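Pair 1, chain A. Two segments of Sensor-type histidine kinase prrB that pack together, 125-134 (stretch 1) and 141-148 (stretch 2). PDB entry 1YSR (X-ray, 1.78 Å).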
# COMPACT_ATOMS: atom_id res chain seq x y z
N LEU A 125 14.59 -4.05 6.49
CA LEU A 125 14.39 -2.65 6.06
C LEU A 125 13.40 -1.94 6.95
O LEU A 125 13.46 -0.73 7.12
CB LEU A 125 13.92 -2.57 4.60
CG LEU A 125 14.98 -2.80 3.53
CD1 LEU A 125 14.33 -2.84 2.15
CD2 LEU A 125 16.05 -1.69 3.53
N HIS A 126 12.49 -2.70 7.57
CA HIS A 126 11.49 -2.13 8.50
C HIS A 126 11.93 -2.25 9.97
O HIS A 126 11.14 -1.99 10.86
CB HIS A 126 10.09 -2.73 8.28
CG HIS A 126 9.49 -2.36 6.96
ND1 HIS A 126 9.83 -2.98 5.79
CD2 HIS A 126 8.61 -1.38 6.63
CE1 HIS A 126 9.18 -2.42 4.78
NE2 HIS A 126 8.43 -1.44 5.28
N GLY A 127 13.17 -2.67 10.21
CA GLY A 127 13.62 -2.86 11.59
C GLY A 127 12.94 -3.97 12.35
O GLY A 127 12.82 -3.92 13.55
N GLY A 128 12.46 -4.98 11.64
CA GLY A 128 11.80 -6.08 12.29
C GLY A 128 12.47 -7.38 11.88
O GLY A 128 13.58 -7.37 11.33
N THR A 129 11.76 -8.49 12.08
CA THR A 129 12.33 -9.80 11.81
C THR A 129 11.35 -10.67 11.03
O THR A 129 10.15 -10.41 11.09
CB THR A 129 12.64 -10.52 13.12
OG1 THR A 129 11.43 -10.62 13.90
CG2 THR A 129 13.67 -9.69 13.92
N ALA A 130 11.89 -11.63 10.26
CA ALA A 130 11.06 -12.66 9.65
C ALA A 130 11.51 -14.02 10.21
O ALA A 130 12.69 -14.27 10.37
CB ALA A 130 11.22 -12.62 8.18
N SER A 131 10.55 -14.88 10.53
CA SER A 131 10.93 -16.22 10.98
C SER A 131 9.89 -17.22 10.58
O SER A 131 8.77 -16.85 10.18
CB SER A 131 11.10 -16.21 12.47
OG SER A 131 9.93 -15.74 13.04
N LEU A 132 10.27 -18.48 10.69
CA LEU A 132 9.36 -19.59 10.38
C LEU A 132 9.00 -20.40 11.62
O LEU A 132 9.83 -20.61 12.56
CB LEU A 132 10.00 -20.49 9.34
CG LEU A 132 9.91 -19.99 7.88
CD1 LEU A 132 10.98 -20.56 7.03
CD2 LEU A 132 8.51 -20.35 7.28
N GLU A 133 7.74 -20.80 11.64
CA GLU A 133 7.13 -21.58 12.73
C GLU A 133 6.29 -22.65 12.06
O GLU A 133 6.20 -22.71 10.83
CB GLU A 133 6.21 -20.71 13.56
CG GLU A 133 6.92 -19.66 14.32
CD GLU A 133 5.99 -18.77 15.10
OE1 GLU A 133 4.76 -19.04 15.11
OE2 GLU A 133 6.48 -17.78 15.68
N ASN A 134 5.72 -23.55 12.88
CA ASN A 134 4.86 -24.58 12.32
C ASN A 134 3.42 -24.06 12.35
O ASN A 134 2.99 -23.47 13.33
CB ASN A 134 5.01 -25.93 13.07
CG ASN A 134 6.17 -26.81 12.52
OD1 ASN A 134 7.15 -26.32 11.89
ND2 ASN A 134 6.07 -28.11 12.78
N ARG A 141 4.35 -21.42 8.79
CA ARG A 141 3.83 -20.17 9.25
C ARG A 141 5.02 -19.20 9.17
O ARG A 141 6.04 -19.37 9.89
CB ARG A 141 3.36 -20.34 10.69
CG ARG A 141 2.92 -19.07 11.36
CD ARG A 141 2.07 -19.42 12.61
NE ARG A 141 2.20 -18.37 13.59
CZ ARG A 141 1.36 -17.36 13.69
NH1 ARG A 141 0.31 -17.32 12.89
NH2 ARG A 141 1.55 -16.43 14.60
N LEU A 142 4.93 -18.23 8.26
CA LEU A 142 5.97 -17.21 8.18
C LEU A 142 5.49 -15.99 8.92
O LEU A 142 4.40 -15.47 8.62
CB LEU A 142 6.24 -16.85 6.71
CG LEU A 142 7.17 -15.69 6.32
CD1 LEU A 142 8.45 -15.75 6.96
CD2 LEU A 142 7.37 -15.82 4.85
N VAL A 143 6.29 -15.52 9.87
CA VAL A 143 5.88 -14.48 10.73
C VAL A 143 6.80 -13.29 10.56
O VAL A 143 8.01 -13.42 10.68
CB VAL A 143 5.89 -14.86 12.24
CG1 VAL A 143 5.22 -13.74 13.00
CG2 VAL A 143 5.11 -16.12 12.49
N LEU A 144 6.22 -12.14 10.28
CA LEU A 144 7.05 -10.91 10.16
C LEU A 144 6.69 -10.07 11.30
O LEU A 144 5.53 -9.79 11.48
CB LEU A 144 6.68 -10.11 8.94
CG LEU A 144 6.83 -10.60 7.54
CD1 LEU A 144 7.25 -9.36 6.75
CD2 LEU A 144 7.83 -11.68 7.45
N ARG A 145 7.66 -9.70 12.12
CA ARG A 145 7.38 -8.89 13.28
C ARG A 145 7.97 -7.49 13.09
O ARG A 145 9.17 -7.34 13.05
CB ARG A 145 7.94 -9.54 14.52
CG ARG A 145 7.19 -10.78 14.92
CD ARG A 145 7.78 -11.40 16.17
NE ARG A 145 7.95 -12.84 16.03
CZ ARG A 145 7.01 -13.71 16.32
NH1 ARG A 145 5.84 -13.26 16.75
NH2 ARG A 145 7.20 -15.01 16.19
N LEU A 146 7.09 -6.50 13.00
CA LEU A 146 7.45 -5.17 12.60
C LEU A 146 7.08 -4.12 13.64
O LEU A 146 5.98 -4.18 14.20
CB LEU A 146 6.80 -4.79 11.28
CG LEU A 146 7.03 -5.71 10.10
CD1 LEU A 146 6.33 -5.17 8.87
CD2 LEU A 146 8.49 -6.03 9.85
N PRO A 147 8.03 -3.20 13.92
CA PRO A 147 7.79 -2.20 14.94
C PRO A 147 6.78 -1.17 14.50
O PRO A 147 6.76 -0.76 13.32
CB PRO A 147 9.16 -1.56 15.14
CG PRO A 147 9.88 -1.73 13.91
CD PRO A 147 9.41 -3.12 13.41
N GLY A 148 5.96 -0.76 15.46
CA GLY A 148 4.91 0.21 15.22
C GLY A 148 5.50 1.61 15.19
O GLY A 148 6.70 1.81 15.46
O HOH W 1 9.50 -12.76 13.19

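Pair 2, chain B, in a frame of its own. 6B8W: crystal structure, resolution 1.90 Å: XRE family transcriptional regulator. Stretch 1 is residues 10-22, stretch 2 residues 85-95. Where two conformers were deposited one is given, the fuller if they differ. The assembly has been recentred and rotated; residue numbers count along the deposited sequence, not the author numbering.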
# COMPACT_ATOMS: atom_id res chain seq x y z
N PRO B 10 -0.93 -5.68 -11.49
CA PRO B 10 -0.76 -5.12 -12.82
C PRO B 10 -1.58 -3.82 -12.93
O PRO B 10 -2.41 -3.52 -12.05
CB PRO B 10 -1.32 -6.20 -13.76
CG PRO B 10 -2.15 -7.10 -12.89
CD PRO B 10 -1.60 -6.99 -11.51
N TRP B 11 -1.26 -3.04 -13.95
CA TRP B 11 -1.98 -1.83 -14.27
C TRP B 11 -3.49 -2.10 -14.17
O TRP B 11 -3.98 -3.09 -14.68
CB TRP B 11 -1.58 -1.40 -15.68
CG TRP B 11 -2.60 -0.63 -16.39
CD1 TRP B 11 -3.41 -1.06 -17.41
CD2 TRP B 11 -2.98 0.70 -16.12
NE1 TRP B 11 -4.25 -0.06 -17.80
CE2 TRP B 11 -4.00 1.04 -17.01
CE3 TRP B 11 -2.55 1.65 -15.20
CZ2 TRP B 11 -4.59 2.30 -17.04
CZ3 TRP B 11 -3.14 2.90 -15.22
CH2 TRP B 11 -4.14 3.21 -16.12
N ASP B 12 -4.21 -1.20 -13.49
CA ASP B 12 -5.63 -1.35 -13.23
C ASP B 12 -6.39 -0.34 -14.09
O ASP B 12 -6.48 0.83 -13.73
CB ASP B 12 -5.87 -1.10 -11.74
CG ASP B 12 -7.25 -1.53 -11.28
OD1 ASP B 12 -8.23 -1.36 -12.03
OD2 ASP B 12 -7.34 -2.01 -10.12
N GLU B 13 -6.96 -0.81 -15.20
CA GLU B 13 -7.66 0.05 -16.16
C GLU B 13 -8.90 0.74 -15.59
O GLU B 13 -9.15 1.91 -15.88
CB GLU B 13 -8.04 -0.77 -17.40
CG GLU B 13 -8.68 0.05 -18.51
CD GLU B 13 -8.89 -0.76 -19.78
OE1 GLU B 13 -9.42 -0.19 -20.76
OE2 GLU B 13 -8.51 -1.95 -19.81
N THR B 14 -9.66 0.01 -14.78
CA THR B 14 -10.87 0.52 -14.15
C THR B 14 -10.59 1.61 -13.13
O THR B 14 -11.26 2.64 -13.11
CB THR B 14 -11.61 -0.62 -13.44
OG1 THR B 14 -12.01 -1.59 -14.43
CG2 THR B 14 -12.84 -0.11 -12.73
N LEU B 15 -9.60 1.37 -12.28
CA LEU B 15 -9.25 2.35 -11.27
C LEU B 15 -8.22 3.38 -11.75
O LEU B 15 -7.99 4.35 -11.03
CB LEU B 15 -8.73 1.63 -10.02
CG LEU B 15 -9.70 0.69 -9.31
CD1 LEU B 15 -9.03 0.11 -8.08
CD2 LEU B 15 -10.98 1.42 -8.92
N LYS B 16 -7.63 3.18 -12.94
CA LYS B 16 -6.55 4.05 -13.48
C LYS B 16 -5.54 4.20 -12.36
O LYS B 16 -5.26 5.31 -11.89
CB LYS B 16 -7.06 5.41 -13.95
CG LYS B 16 -7.88 5.35 -15.22
CD LYS B 16 -8.21 6.75 -15.71
CE LYS B 16 -8.90 6.74 -17.07
NZ LYS B 16 -8.00 6.23 -18.14
N PHE B 17 -4.97 3.07 -11.97
CA PHE B 17 -4.15 2.98 -10.77
C PHE B 17 -3.00 1.99 -10.90
O PHE B 17 -3.17 0.89 -11.41
CB PHE B 17 -5.12 2.57 -9.63
CG PHE B 17 -4.46 2.12 -8.36
CD1 PHE B 17 -3.79 3.01 -7.54
CD2 PHE B 17 -4.58 0.79 -7.92
CE1 PHE B 17 -3.20 2.60 -6.35
CE2 PHE B 17 -4.01 0.37 -6.72
CZ PHE B 17 -3.32 1.28 -5.93
N ASP B 18 -1.81 2.44 -10.49
CA ASP B 18 -0.61 1.62 -10.42
C ASP B 18 -0.18 1.57 -8.97
O ASP B 18 -0.42 2.49 -8.20
CB ASP B 18 0.53 2.18 -11.29
CG ASP B 18 0.62 1.53 -12.66
OD1 ASP B 18 0.29 0.33 -12.79
OD2 ASP B 18 1.10 2.21 -13.60
N HIS B 19 0.47 0.49 -8.61
CA HIS B 19 0.91 0.25 -7.24
C HIS B 19 2.27 -0.45 -7.37
O HIS B 19 2.34 -1.61 -7.80
CB HIS B 19 -0.11 -0.66 -6.57
CG HIS B 19 0.04 -0.78 -5.09
ND1 HIS B 19 -1.00 -1.12 -4.27
CD2 HIS B 19 1.10 -0.53 -4.28
CE1 HIS B 19 -0.58 -1.12 -3.01
NE2 HIS B 19 0.69 -0.78 -2.99
N PHE B 20 3.33 0.26 -7.02
CA PHE B 20 4.66 -0.24 -7.14
C PHE B 20 5.29 -0.48 -5.80
O PHE B 20 5.04 0.25 -4.85
CB PHE B 20 5.53 0.79 -7.88
CG PHE B 20 5.04 1.11 -9.25
CD1 PHE B 20 5.20 0.20 -10.29
CD2 PHE B 20 4.43 2.33 -9.53
CE1 PHE B 20 4.75 0.48 -11.57
CE2 PHE B 20 3.98 2.63 -10.80
CZ PHE B 20 4.14 1.70 -11.83
N SER B 21 6.15 -1.49 -5.75
CA SER B 21 6.93 -1.81 -4.58
C SER B 21 8.38 -1.51 -4.99
O SER B 21 8.89 -2.11 -5.95
CB SER B 21 6.76 -3.27 -4.21
OG SER B 21 7.64 -3.59 -3.16
N ILE B 22 9.04 -0.64 -4.23
CA ILE B 22 10.37 -0.16 -4.57
C ILE B 22 11.35 -0.36 -3.43
O ILE B 22 11.04 -0.06 -2.28
CB ILE B 22 10.30 1.34 -4.91
CG1 ILE B 22 9.30 1.56 -6.06
CG2 ILE B 22 11.68 1.91 -5.22
CD1 ILE B 22 9.06 3.02 -6.41
N VAL B 85 15.78 0.60 1.89
CA VAL B 85 14.46 1.10 2.30
C VAL B 85 13.46 0.57 1.30
O VAL B 85 13.68 0.65 0.09
CB VAL B 85 14.37 2.62 2.43
CG1 VAL B 85 14.72 3.33 1.12
CG2 VAL B 85 12.98 3.05 2.90
N HIS B 86 12.38 -0.03 1.82
CA HIS B 86 11.32 -0.59 1.02
C HIS B 86 10.10 0.31 1.16
O HIS B 86 9.66 0.57 2.27
CB HIS B 86 11.00 -2.01 1.52
CG HIS B 86 9.88 -2.69 0.79
ND1 HIS B 86 9.15 -3.71 1.35
CD2 HIS B 86 9.34 -2.46 -0.43
CE1 HIS B 86 8.23 -4.12 0.48
NE2 HIS B 86 8.31 -3.36 -0.59
N PHE B 87 9.58 0.81 0.05
CA PHE B 87 8.39 1.65 0.12
C PHE B 87 7.46 1.32 -1.03
O PHE B 87 7.84 0.61 -1.95
CB PHE B 87 8.74 3.14 0.16
CG PHE B 87 9.45 3.66 -1.07
CD1 PHE B 87 10.82 3.54 -1.19
CD2 PHE B 87 8.74 4.30 -2.07
CE1 PHE B 87 11.48 4.03 -2.30
CE2 PHE B 87 9.39 4.80 -3.20
CZ PHE B 87 10.76 4.67 -3.31
N HIS B 88 6.22 1.75 -0.91
CA HIS B 88 5.27 1.60 -2.00
C HIS B 88 4.99 2.96 -2.58
O HIS B 88 4.94 3.96 -1.85
CB HIS B 88 3.91 1.02 -1.60
CG HIS B 88 3.95 -0.39 -1.11
ND1 HIS B 88 2.85 -0.98 -0.52
CD2 HIS B 88 4.94 -1.30 -1.07
CE1 HIS B 88 3.16 -2.21 -0.17
NE2 HIS B 88 4.43 -2.43 -0.47
N SER B 89 4.79 2.98 -3.89
CA SER B 89 4.44 4.18 -4.61
C SER B 89 3.13 3.87 -5.32
O SER B 89 3.07 2.98 -6.16
CB SER B 89 5.53 4.55 -5.61
OG SER B 89 5.08 5.55 -6.50
N LEU B 90 2.08 4.59 -4.95
CA LEU B 90 0.77 4.43 -5.56
C LEU B 90 0.54 5.60 -6.47
O LEU B 90 0.79 6.74 -6.09
CB LEU B 90 -0.33 4.40 -4.50
CG LEU B 90 -0.40 3.18 -3.57
CD1 LEU B 90 0.80 3.06 -2.67
CD2 LEU B 90 -1.65 3.36 -2.73
N ILE B 91 0.05 5.33 -7.67
CA ILE B 91 -0.20 6.37 -8.65
C ILE B 91 -1.64 6.31 -9.14
O ILE B 91 -2.06 5.28 -9.61
CB ILE B 91 0.71 6.21 -9.88
CG1 ILE B 91 2.21 6.22 -9.49
CG2 ILE B 91 0.40 7.29 -10.91
CD1 ILE B 91 2.74 7.56 -9.01
N HIS B 92 -2.38 7.41 -8.99
CA HIS B 92 -3.73 7.53 -9.52
C HIS B 92 -3.65 8.51 -10.71
O HIS B 92 -3.27 9.68 -10.55
CB HIS B 92 -4.72 8.02 -8.46
CG HIS B 92 -5.10 6.97 -7.46
ND1 HIS B 92 -4.32 6.66 -6.37
CD2 HIS B 92 -6.19 6.17 -7.40
CE1 HIS B 92 -4.91 5.69 -5.69
NE2 HIS B 92 -6.05 5.38 -6.28
N TYR B 93 -3.99 8.02 -11.90
CA TYR B 93 -3.93 8.82 -13.12
C TYR B 93 -5.30 9.51 -13.31
O TYR B 93 -6.33 8.94 -12.94
CB TYR B 93 -3.54 7.96 -14.32
CG TYR B 93 -2.23 7.17 -14.14
CD1 TYR B 93 -0.98 7.71 -14.48
CD2 TYR B 93 -2.25 5.87 -13.66
CE1 TYR B 93 0.19 6.97 -14.33
CE2 TYR B 93 -1.09 5.12 -13.51
CZ TYR B 93 0.13 5.67 -13.85
OH TYR B 93 1.28 4.87 -13.68
N PRO B 94 -5.33 10.75 -13.85
CA PRO B 94 -6.61 11.45 -13.95
C PRO B 94 -7.54 10.94 -15.06
O PRO B 94 -7.07 10.43 -16.09
CB PRO B 94 -6.19 12.88 -14.26
CG PRO B 94 -4.95 12.71 -15.06
CD PRO B 94 -4.23 11.57 -14.38
N ARG B 95 -8.85 11.07 -14.84
CA ARG B 95 -9.84 10.66 -15.84
C ARG B 95 -10.52 11.90 -16.43
O ARG B 95 -11.17 11.84 -17.47
CB ARG B 95 -10.86 9.65 -15.27
CG ARG B 95 -11.61 10.10 -14.03
CD ARG B 95 -12.60 9.04 -13.52
NE ARG B 95 -11.94 7.85 -12.95
CZ ARG B 95 -11.78 6.66 -13.54
NH1 ARG B 95 -12.24 6.41 -14.76
NH2 ARG B 95 -11.15 5.69 -12.88
OXT ARG B 95 -10.39 13.01 -15.90
O HOH W 2 -11.22 3.63 -16.10
O HOH W 3 -7.14 7.16 -10.84
O HOH W 4 -7.17 9.47 -18.91

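Pair 1 and pair 2 are both two antiparallel strands lying side by side in a sheet. The strand axes approach to 4.7 Å in each, with N-to-C directions 153° apart in pair 1 and 164° apart in pair 2, and fourteen central residues superpose with an RMSD of 1.0 Å. The registers agree: Thr129(A), Ser131(A) and Glu133(A) fall on Asp18(B), Phe20(B) and Ile22(B), while their partners Arg145(A), Val143(A) and Arg141(A) fall on Ile91(B), Ser89(B) and Phe87(B).

Because the ladder is made by backbone atoms, it tolerates this change of sequence. Each of these pairs exchanges two hydrogen bonds: Ser131(A) N to Val143(A) O is 2.9 Å and Val143(A) N to Ser131(A) O 2.8 Å, and in pair 2 Phe20(B) N to Ser89(B) O and Ser89(B) N to Phe20(B) O are both 2.9 Å. Between them lie non-hydrogen-bonded pairs, where CA-H...O contacts fill in, such as Ala130(A) CA to Val143(A) O, 3.3 Å, and His88(B) CA to Phe20(B) O, 3.2 Å.

The side chains of the hydrogen-bonded pairs, which share one face, differ in chemistry. In pair 1 Glu133(A) serves two arginines. Its OE1 lies 3.1 Å from Arg141(A) NE and its OE2 2.9 Å from Arg145(A) NH2; both are salt bridges, although the hydrogen bond in the second is weak. A carboxylate suits this place because its two oxygens can reach both its direct partner Arg141(A) and Arg145(A), four residues farther along the same strand and on the same face. Water 1 joins the same face, 3.0 Å from both Thr129(A) OG1 and Ser131(A) OG, and donates to Val143(A) O at 3.0 Å. At the matching position of pair 2, Ile22(B) packs instead: its CB sits over the Phe87(B) ring, 3.9 Å from the centroid, a CH-pi contact in place of charge. Polarity survives at Asp18(B), which superposes on Thr129(A): Tyr93(B) OH donates to Asp18(B) OD2 at 2.7 Å.

On the other face, pair 1 uses small and aliphatic groups. Ala130(A) CB meets Leu144(A) CD2 at 3.6 Å, and Leu132(A) CD2 lies 4.2 Å from Leu142(A) CB. The matching residues in pair 2 include two histidines. His19(B), in the place of Ala130(A), offers a flat ring to the leucine that both pairs have at this position, Leu144(A) in pair 1 and Leu90(B) in pair 2: Leu90(B) CG lies 4.1 Å from the ring centroid, over its face. The edge of His19(B) also points toward the face of His88(B), in the place of Leu142(A). Ser21(B) replaces Leu132(A), and its OG hydrogen-bonds His86(B) NE2 at 2.7 Å.

Gly128(A) and Phe17(B) superpose to 1.4 Å, yet their needs are contrary. An ideal CB on Gly128(A) would lie 2.0 Å from Arg145(A) O and 2.8 Å from Leu146(A) CD2, so the backbone just before the strand can take this path beside Arg145(A) and Leu146(A) only without a side chain. Phe17(B) has the space to carry a ring, and its CD1 packs over one face of His92(B), 3.4 Å from CE1 of that residue.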